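Local coordinates for exopolysaccharide biosynthesis protein (Pantoea stewartii subsp. stewartii DC283, PDB 6TGF) that modifies glycan biofilm, probably by hydrolysing exopolysaccharide, and has a parallel beta-helix fold like that of bacteriophage tailspikes, at residues L464-S478 with T485-G499. Numbering follows the deposited sequence.
Sequences LSLEDCKNPLIAWHS and TNLQSGSWIDNSEQG. With EDO (1,2-ethanediol), chain C; EDO (1,2-ethanediol), chain D.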
loop_
_atom_site.group_PDB
_atom_site.type_symbol
_atom_site.label_atom_id
_atom_site.label_comp_id
_atom_site.label_asym_id
_atom_site.label_seq_id
_atom_site.Cartn_x
_atom_site.Cartn_y
_atom_site.Cartn_z
ATOM N N LEU B 464 4.781 -13.547 0.555
ATOM C CA LEU B 464 3.890 -14.644 1.018
ATOM C C LEU B 464 4.738 -15.629 1.828
ATOM O O LEU B 464 5.825 -16.004 1.350
ATOM C CB LEU B 464 3.219 -15.332 -0.178
ATOM C CG LEU B 464 2.212 -16.431 0.170
ATOM C CD1 LEU B 464 1.026 -15.872 0.943
ATOM C CD2 LEU B 464 1.734 -17.149 -1.082
ATOM N N SER B 465 4.267 -15.997 3.021
ATOM C CA SER B 465 4.902 -16.995 3.918
ATOM C C SER B 465 3.933 -18.155 4.154
ATOM O O SER B 465 2.834 -17.905 4.678
ATOM C CB SER B 465 5.330 -16.365 5.216
ATOM O OG SER B 465 6.326 -15.377 4.992
ATOM N N LEU B 466 4.323 -19.365 3.745
ATOM C CA LEU B 466 3.650 -20.639 4.109
ATOM C C LEU B 466 4.584 -21.411 5.048
ATOM O O LEU B 466 5.712 -21.720 4.623
ATOM C CB LEU B 466 3.344 -21.439 2.838
ATOM C CG LEU B 466 2.554 -20.697 1.760
ATOM C CD1 LEU B 466 2.556 -21.478 0.456
ATOM C CD2 LEU B 466 1.129 -20.427 2.215
ATOM N N GLU B 467 4.146 -21.670 6.284
ATOM C CA GLU B 467 4.942 -22.371 7.328
ATOM C C GLU B 467 4.117 -23.519 7.917
ATOM O O GLU B 467 3.005 -23.255 8.406
ATOM C CB GLU B 467 5.372 -21.395 8.426
ATOM C CG GLU B 467 6.329 -20.317 7.944
ATOM C CD GLU B 467 7.118 -19.623 9.043
ATOM O OE1 GLU B 467 8.094 -18.915 8.711
ATOM O OE2 GLU B 467 6.755 -19.787 10.231
ATOM N N ASP B 468 4.648 -24.744 7.852
ATOM C CA ASP B 468 4.079 -25.962 8.489
ATOM C C ASP B 468 2.661 -26.214 7.961
ATOM O O ASP B 468 1.796 -26.625 8.758
ATOM C CB ASP B 468 4.103 -25.841 10.015
ATOM C CG ASP B 468 3.743 -27.129 10.738
ATOM O OD1 ASP B 468 4.307 -28.182 10.377
ATOM O OD2 ASP B 468 2.892 -27.071 11.646
ATOM N N CYS B 469 2.438 -25.994 6.663
ATOM C CA CYS B 469 1.146 -26.247 5.971
ATOM C C CYS B 469 1.165 -27.658 5.378
ATOM O O CYS B 469 2.075 -27.950 4.577
ATOM C CB CYS B 469 0.878 -25.194 4.903
ATOM S SG CYS B 469 0.448 -23.582 5.608
ATOM N N LYS B 470 0.200 -28.494 5.773
ATOM C CA LYS B 470 0.137 -29.943 5.439
ATOM C C LYS B 470 0.245 -30.131 3.923
ATOM O O LYS B 470 1.050 -30.980 3.489
ATOM C CB LYS B 470 -1.163 -30.561 5.964
ATOM C CG LYS B 470 -1.261 -32.072 5.809
ATOM C CD LYS B 470 -2.560 -32.648 6.317
ATOM C CE LYS B 470 -2.669 -34.137 6.076
ATOM N NZ LYS B 470 -3.877 -34.702 6.718
ATOM N N ASN B 471 -0.536 -29.366 3.156
ATOM C CA ASN B 471 -0.657 -29.498 1.680
ATOM C C ASN B 471 -0.089 -28.252 1.009
ATOM O O ASN B 471 0.049 -27.206 1.644
ATOM C CB ASN B 471 -2.111 -29.742 1.270
ATOM C CG ASN B 471 -2.659 -31.037 1.831
ATOM O OD1 ASN B 471 -2.111 -32.106 1.575
ATOM N ND2 ASN B 471 -3.732 -30.951 2.598
ATOM N N PRO B 472 0.278 -28.326 -0.290
ATOM C CA PRO B 472 0.725 -27.144 -1.023
ATOM C C PRO B 472 -0.432 -26.195 -1.365
ATOM O O PRO B 472 -1.561 -26.649 -1.445
ATOM C CB PRO B 472 1.328 -27.724 -2.310
ATOM C CG PRO B 472 0.577 -29.023 -2.515
ATOM C CD PRO B 472 0.313 -29.544 -1.116
ATOM N N LEU B 473 -0.121 -24.908 -1.538
ATOM C CA LEU B 473 -1.007 -23.937 -2.231
ATOM C C LEU B 473 -1.128 -24.400 -3.687
ATOM O O LEU B 473 -0.086 -24.454 -4.372
ATOM C CB LEU B 473 -0.411 -22.528 -2.126
ATOM C CG LEU B 473 -1.120 -21.438 -2.931
ATOM C CD1 LEU B 473 -2.550 -21.241 -2.450
ATOM C CD2 LEU B 473 -0.352 -20.128 -2.861
ATOM N N ILE B 474 -2.336 -24.766 -4.122
ATOM C CA ILE B 474 -2.603 -25.269 -5.503
ATOM C C ILE B 474 -2.617 -24.067 -6.454
ATOM O O ILE B 474 -3.515 -23.216 -6.317
ATOM C CB ILE B 474 -3.916 -26.077 -5.563
ATOM C CG1 ILE B 474 -3.927 -27.246 -4.570
ATOM C CG2 ILE B 474 -4.197 -26.543 -6.984
ATOM C CD1 ILE B 474 -2.885 -28.310 -4.838
ATOM N N ALA B 475 -1.646 -24.002 -7.370
ATOM C CA ALA B 475 -1.474 -22.914 -8.362
ATOM C C ALA B 475 -1.274 -23.513 -9.760
ATOM O O ALA B 475 -0.398 -23.018 -10.496
ATOM C CB ALA B 475 -0.312 -22.040 -7.954
ATOM N N TRP B 476 -2.075 -24.527 -10.113
ATOM C CA TRP B 476 -1.996 -25.254 -11.411
ATOM C C TRP B 476 -2.301 -24.286 -12.560
ATOM O O TRP B 476 -3.332 -23.591 -12.482
ATOM C CB TRP B 476 -2.950 -26.455 -11.439
ATOM C CG TRP B 476 -2.682 -27.505 -10.404
ATOM C CD1 TRP B 476 -1.493 -27.789 -9.798
ATOM C CD2 TRP B 476 -3.634 -28.446 -9.875
ATOM N NE1 TRP B 476 -1.644 -28.824 -8.915
ATOM C CE2 TRP B 476 -2.944 -29.250 -8.943
ATOM C CE3 TRP B 476 -4.996 -28.681 -10.090
ATOM C CZ2 TRP B 476 -3.575 -30.271 -8.231
ATOM C CZ3 TRP B 476 -5.619 -29.690 -9.386
ATOM C CH2 TRP B 476 -4.916 -30.472 -8.468
ATOM N N HIS B 477 -1.423 -24.235 -13.570
ATOM C CA HIS B 477 -1.544 -23.377 -14.783
ATOM C C HIS B 477 -1.610 -21.893 -14.396
ATOM O O HIS B 477 -2.043 -21.090 -15.244
ATOM C CB HIS B 477 -2.779 -23.770 -15.610
ATOM C CG HIS B 477 -2.801 -25.196 -16.046
ATOM N ND1 HIS B 477 -1.949 -25.688 -17.016
ATOM C CD2 HIS B 477 -3.578 -26.232 -15.663
ATOM C CE1 HIS B 477 -2.193 -26.969 -17.201
ATOM N NE2 HIS B 477 -3.189 -27.328 -16.384
ATOM N N SER B 478 -1.197 -21.535 -13.174
ATOM C CA SER B 478 -1.332 -20.162 -12.622
ATOM C C SER B 478 -0.122 -19.318 -13.038
ATOM O O SER B 478 1.017 -19.785 -12.858
ATOM C CB SER B 478 -1.506 -20.184 -11.127
ATOM O OG SER B 478 -2.099 -18.976 -10.676
ATOM N N THR B 485 9.225 -15.264 -1.495
ATOM C CA THR B 485 8.330 -16.354 -1.021
ATOM C C THR B 485 9.072 -17.141 0.063
ATOM O O THR B 485 10.175 -17.646 -0.227
ATOM C CB THR B 485 7.871 -17.260 -2.171
ATOM O OG1 THR B 485 7.294 -16.437 -3.185
ATOM C CG2 THR B 485 6.869 -18.304 -1.729
ATOM N N ASN B 486 8.490 -17.218 1.262
ATOM C CA ASN B 486 9.089 -17.870 2.456
ATOM C C ASN B 486 8.339 -19.175 2.741
ATOM O O ASN B 486 7.222 -19.104 3.282
ATOM C CB ASN B 486 9.064 -16.934 3.666
ATOM C CG ASN B 486 9.569 -17.587 4.935
ATOM O OD1 ASN B 486 9.011 -17.378 6.008
ATOM N ND2 ASN B 486 10.620 -18.383 4.823
ATOM N N LEU B 487 8.941 -20.314 2.385
ATOM C CA LEU B 487 8.389 -21.675 2.621
ATOM C C LEU B 487 9.218 -22.372 3.708
ATOM O O LEU B 487 10.428 -22.574 3.488
ATOM C CB LEU B 487 8.417 -22.463 1.307
ATOM C CG LEU B 487 7.860 -21.737 0.083
ATOM C CD1 LEU B 487 8.055 -22.570 -1.172
ATOM C CD2 LEU B 487 6.392 -21.386 0.270
ATOM N N GLN B 488 8.587 -22.707 4.839
ATOM C CA GLN B 488 9.213 -23.425 5.983
ATOM C C GLN B 488 8.407 -24.694 6.283
ATOM O O GLN B 488 7.214 -24.743 5.917
ATOM C CB GLN B 488 9.264 -22.538 7.230
ATOM C CG GLN B 488 9.847 -21.150 6.990
ATOM C CD GLN B 488 11.356 -21.139 7.011
ATOM O OE1 GLN B 488 12.011 -21.059 5.974
ATOM N NE2 GLN B 488 11.919 -21.220 8.206
ATOM N N SER B 489 9.054 -25.678 6.917
ATOM C CA SER B 489 8.434 -26.895 7.507
ATOM C C SER B 489 7.621 -27.664 6.455
ATOM O O SER B 489 6.497 -28.099 6.778
ATOM C CB SER B 489 7.586 -26.529 8.698
ATOM O OG SER B 489 8.202 -25.510 9.473
ATOM N N GLY B 490 8.166 -27.818 5.243
ATOM C CA GLY B 490 7.603 -28.679 4.184
ATOM C C GLY B 490 6.418 -28.051 3.463
ATOM O O GLY B 490 5.780 -28.767 2.667
ATOM N N SER B 491 6.122 -26.772 3.719
ATOM C CA SER B 491 5.128 -25.971 2.956
ATOM C C SER B 491 5.694 -25.699 1.559
ATOM O O SER B 491 6.923 -25.530 1.453
ATOM C CB SER B 491 4.802 -24.685 3.667
ATOM O OG SER B 491 4.426 -24.927 5.013
ATOM N N TRP B 492 4.845 -25.669 0.528
ATOM C CA TRP B 492 5.271 -25.326 -0.857
ATOM C C TRP B 492 4.083 -24.866 -1.708
ATOM O O TRP B 492 2.930 -24.983 -1.254
ATOM C CB TRP B 492 6.029 -26.495 -1.506
ATOM C CG TRP B 492 5.256 -27.771 -1.648
ATOM C CD1 TRP B 492 4.793 -28.576 -0.647
ATOM C CD2 TRP B 492 4.901 -28.425 -2.881
ATOM N NE1 TRP B 492 4.154 -29.668 -1.169
ATOM C CE2 TRP B 492 4.206 -29.605 -2.536
ATOM C CE3 TRP B 492 5.086 -28.122 -4.235
ATOM C CZ2 TRP B 492 3.699 -30.477 -3.501
ATOM C CZ3 TRP B 492 4.586 -28.985 -5.186
ATOM C CH2 TRP B 492 3.903 -30.145 -4.822
ATOM N N ILE B 493 4.387 -24.324 -2.892
ATOM C CA ILE B 493 3.402 -23.877 -3.919
ATOM C C ILE B 493 3.525 -24.816 -5.122
ATOM O O ILE B 493 4.610 -24.848 -5.734
ATOM C CB ILE B 493 3.640 -22.404 -4.310
ATOM C CG1 ILE B 493 3.593 -21.475 -3.091
ATOM C CG2 ILE B 493 2.658 -21.967 -5.387
ATOM C CD1 ILE B 493 4.160 -20.096 -3.343
ATOM N N ASP B 494 2.458 -25.560 -5.427
ATOM C CA ASP B 494 2.372 -26.460 -6.605
ATOM C C ASP B 494 1.947 -25.620 -7.815
ATOM O O ASP B 494 0.738 -25.357 -7.955
ATOM C CB ASP B 494 1.421 -27.629 -6.335
ATOM C CG ASP B 494 1.449 -28.713 -7.398
ATOM O OD1 ASP B 494 2.006 -28.464 -8.482
ATOM O OD2 ASP B 494 0.910 -29.802 -7.131
ATOM N N ASN B 495 2.914 -25.210 -8.644
ATOM C CA ASN B 495 2.693 -24.388 -9.865
ATOM C C ASN B 495 2.848 -25.278 -11.105
ATOM O O ASN B 495 3.333 -24.777 -12.138
ATOM C CB ASN B 495 3.637 -23.180 -9.892
ATOM C CG ASN B 495 3.242 -22.114 -10.894
ATOM O OD1 ASN B 495 4.068 -21.294 -11.282
ATOM N ND2 ASN B 495 1.987 -22.108 -11.318
ATOM N N SER B 496 2.432 -26.546 -11.006
ATOM C CA SER B 496 2.545 -27.576 -12.075
ATOM C C SER B 496 1.395 -27.410 -13.075
ATOM O O SER B 496 0.642 -26.425 -12.951
ATOM C CB SER B 496 2.576 -28.965 -11.484
ATOM O OG SER B 496 1.315 -29.312 -10.930
ATOM N N GLU B 497 1.271 -28.339 -14.030
ATOM C CA GLU B 497 0.256 -28.303 -15.116
ATOM C C GLU B 497 -0.737 -29.459 -14.937
ATOM O O GLU B 497 -1.074 -30.111 -15.943
ATOM C CB GLU B 497 0.962 -28.357 -16.472
ATOM C CG GLU B 497 1.902 -27.189 -16.698
ATOM C CD GLU B 497 2.436 -27.073 -18.114
ATOM O OE1 GLU B 497 2.528 -28.114 -18.798
ATOM O OE2 GLU B 497 2.755 -25.940 -18.532
ATOM N N GLN B 498 -1.191 -29.693 -13.701
ATOM C CA GLN B 498 -2.260 -30.677 -13.376
ATOM C C GLN B 498 -3.629 -30.035 -13.626
ATOM O O GLN B 498 -3.717 -28.792 -13.594
ATOM C CB GLN B 498 -2.158 -31.141 -11.922
ATOM C CG GLN B 498 -0.945 -32.015 -11.639
ATOM C CD GLN B 498 -1.139 -32.901 -10.434
ATOM O OE1 GLN B 498 -2.051 -32.706 -9.632
ATOM N NE2 GLN B 498 -0.273 -33.891 -10.297
ATOM N N GLY B 499 -4.651 -30.863 -13.867
ATOM C CA GLY B 499 -6.055 -30.436 -14.030
ATOM C C GLY B 499 -6.278 -29.660 -15.317
ATOM O O GLY B 499 -5.362 -29.631 -16.161
HETATM C C1 EDO C . 11.229 -25.956 2.873
HETATM O O1 EDO C . 9.894 -26.252 2.514
HETATM C C2 EDO C . 11.589 -26.442 4.230
HETATM O O2 EDO C . 11.374 -27.830 4.411
HETATM C C1 EDO D . 13.426 -18.313 1.389
HETATM O O1 EDO D . 12.811 -17.954 2.610
HETATM C C2 EDO D . 13.607 -19.780 1.236
HETATM O O2 EDO D . 12.393 -20.506 1.274
HETATM O O HOH W 1 6.008 -14.069 -1.956
HETATM O O HOH W 2 4.296 -29.190 5.642
HETATM O O HOH W 3 2.810 -29.052 2.221
#
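Ser491 OG works both ways at the turn between the two strand ladders. It accepts from Cys469 N at 2.8 Å, nearly straight at 174°. It donates to Gln488 O, nearly in line with that carbonyl. Its position beside its own backbone N (chi1 -52°) turns it to both partners. Gln488 O also accepts from Ser491 N, which closes the type I' turn from Gln488 to Ser491, and from Asp468 N. One water donates to Cys469 O and Ser489 O.

Strands 464-467 and 486-488 run parallel, as successive rungs of the beta-helix. Past the connecting loops, 473-474 and 493-494 pair again, shifted by one residue. On the face that carries Leu466, Leu473, Leu487 and Ile493, Leu466 CD1 meets Ile493 CG1 at 3.7 Å, their side chains crossing at about a right angle.

Asn495 ND2 donates to two carbonyl oxygens close to its amide plane. It reaches Ala475 O at 2.7 Å and Ser478 O at 3.0 Å; its OD1 bonds Ser510 OG. Asp494 OD1 accepts from Ser496 N, which makes an Asx turn, and from Ser496 OG. OD2 of Asp494 accepts weakly from Trp476 NE1 at the indole edge. That ring is sandwiched by Ile474 CG2 and Gln498 CB. His477 NE2 donates to Gly499 O at 3.2 Å, from above the carbonyl plane.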